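RIM-binding protein, isoform F (Drosophila melanogaster, PDB 6Q9M) probably helps couple synaptic vesicle recruitment to release sites at the presynaptic active zone, and contains a central array of fibronectin type III domains. Local coordinates at residues S106-S111 with P195-D200. Numbering follows the deposited sequence.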
loop_
_atom_site.group_PDB
_atom_site.type_symbol
_atom_site.label_atom_id
_atom_site.label_comp_id
_atom_site.label_asym_id
_atom_site.label_seq_id
_atom_site.Cartn_x
_atom_site.Cartn_y
_atom_site.Cartn_z
ATOM N N SER A 106 1.352 -6.600 6.613
ATOM C CA SER A 106 2.494 -6.502 5.713
ATOM C C SER A 106 2.246 -5.376 4.721
ATOM O O SER A 106 1.159 -4.797 4.661
ATOM C CB SER A 106 2.736 -7.810 4.947
ATOM O OG SER A 106 1.741 -8.019 3.945
ATOM N N ALA A 107 3.258 -5.101 3.907
ATOM C CA ALA A 107 3.161 -4.115 2.829
ATOM C C ALA A 107 2.705 -2.750 3.340
ATOM O O ALA A 107 1.891 -2.073 2.715
ATOM C CB ALA A 107 2.234 -4.612 1.709
ATOM N N VAL A 108 3.235 -2.342 4.493
ATOM C CA VAL A 108 2.918 -1.036 5.061
ATOM C C VAL A 108 3.499 0.058 4.172
ATOM O O VAL A 108 4.695 0.059 3.869
ATOM C CB VAL A 108 3.476 -0.935 6.488
ATOM C CG1 VAL A 108 3.194 0.459 7.079
ATOM C CG2 VAL A 108 2.894 -2.058 7.382
ATOM N N ARG A 109 2.658 0.992 3.730
ATOM C CA ARG A 109 3.118 2.010 2.791
ATOM C C ARG A 109 2.600 3.378 3.199
ATOM O O ARG A 109 1.480 3.511 3.702
ATOM C CB ARG A 109 2.653 1.754 1.338
ATOM C CG ARG A 109 2.658 0.306 0.873
ATOM C CD ARG A 109 1.889 0.120 -0.462
ATOM N NE ARG A 109 0.424 0.033 -0.333
ATOM C CZ ARG A 109 -0.245 -1.027 0.130
ATOM N NH1 ARG A 109 0.404 -2.110 0.537
ATOM N NH2 ARG A 109 -1.571 -1.005 0.192
ATOM N N ALA A 110 3.413 4.397 2.929
ATOM C CA ALA A 110 3.038 5.792 3.113
ATOM C C ALA A 110 2.845 6.419 1.745
ATOM O O ALA A 110 3.660 6.206 0.843
ATOM C CB ALA A 110 4.106 6.564 3.888
ATOM N N SER A 111 1.765 7.182 1.591
ATOM C CA SER A 111 1.482 7.863 0.335
ATOM C C SER A 111 0.794 9.183 0.648
ATOM O O SER A 111 0.504 9.491 1.808
ATOM C CB SER A 111 0.628 6.996 -0.598
ATOM O OG SER A 111 -0.655 6.785 -0.035
ATOM N N PRO A 195 3.232 -8.420 16.369
ATOM C CA PRO A 195 3.896 -8.571 15.069
ATOM C C PRO A 195 3.387 -7.576 14.021
ATOM O O PRO A 195 2.176 -7.358 13.916
ATOM C CB PRO A 195 3.557 -10.017 14.665
ATOM C CG PRO A 195 2.931 -10.669 15.899
ATOM C CD PRO A 195 3.058 -9.714 17.046
ATOM N N GLY A 196 4.302 -6.984 13.261
ATOM C CA GLY A 196 3.912 -6.031 12.237
ATOM C C GLY A 196 5.126 -5.472 11.520
ATOM O O GLY A 196 6.246 -5.480 12.042
ATOM N N ALA A 197 4.872 -4.983 10.307
ATOM C CA ALA A 197 5.886 -4.389 9.450
ATOM C C ALA A 197 5.892 -2.873 9.630
ATOM O O ALA A 197 5.128 -2.310 10.426
ATOM C CB ALA A 197 5.642 -4.771 7.988
ATOM N N TYR A 198 6.754 -2.199 8.864
ATOM C CA TYR A 198 6.940 -0.762 9.031
ATOM C C TYR A 198 7.267 -0.103 7.697
ATOM O O TYR A 198 7.696 -0.754 6.741
ATOM C CB TYR A 198 8.047 -0.457 10.053
ATOM C CG TYR A 198 9.471 -0.673 9.555
ATOM C CD1 TYR A 198 10.140 0.308 8.825
ATOM C CD2 TYR A 198 10.162 -1.840 9.860
ATOM C CE1 TYR A 198 11.454 0.116 8.388
ATOM C CE2 TYR A 198 11.473 -2.043 9.429
ATOM C CZ TYR A 198 12.113 -1.066 8.692
ATOM O OH TYR A 198 13.412 -1.278 8.262
ATOM N N ALA A 199 7.111 1.220 7.668
ATOM C CA ALA A 199 7.485 2.020 6.512
ATOM C C ALA A 199 8.217 3.270 6.977
ATOM O O ALA A 199 7.837 3.888 7.974
ATOM C CB ALA A 199 6.254 2.417 5.686
ATOM N N ASP A 200 9.269 3.632 6.256
ATOM C CA ASP A 200 10.007 4.860 6.499
ATOM C C ASP A 200 9.670 5.865 5.407
ATOM O O ASP A 200 9.646 5.514 4.224
ATOM C CB ASP A 200 11.521 4.609 6.517
ATOM C CG ASP A 200 11.972 3.799 7.733
ATOM O OD1 ASP A 200 11.344 3.924 8.822
ATOM O OD2 ASP A 200 12.958 3.037 7.596
#
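Val108 carries the contact, its two methyls set against Ala197 and Ala199, which both point their CB at the strand 106-111. With CG1 anti to the backbone N (chi1 178°) and CG2 anti to the carbonyl carbon, beside the backbone N, the branches divide the work. CG1 lies 3.9 Å from Ala199 CB. CG2 lies 3.9 Å from Ala197 CB. The beta-branch thus spans the backbone of Tyr198, whose C is 4.1 Å from Val108 CB, while the CB of Tyr198 points away from strand 106-111. Alanine suits both flanking positions, because a lone methyl lets the two backbones come close.

Backbone contacts complete the packing. Ala199 CB sits 3.4 Å from Val108 O. No hydrogen bond crosses; the strands, inclined at 31°, run roughly parallel and meet by van der Waals contact of methyls with one another and with backbone atoms. Their axes approach to 5.7 Å.

Each strand instead bonds within its own sheet. Ser106, Arg109 and Ser111 pair with strand 118-123, and Ala199 pairs with Val163 of strand 160-167; Asp200 and Tyr198 both engage Arg162, by salt bridge and cation-pi contact. The contact therefore brings together edge strands of the two sheets of a fibronectin type III beta-sandwich, its first and last strands.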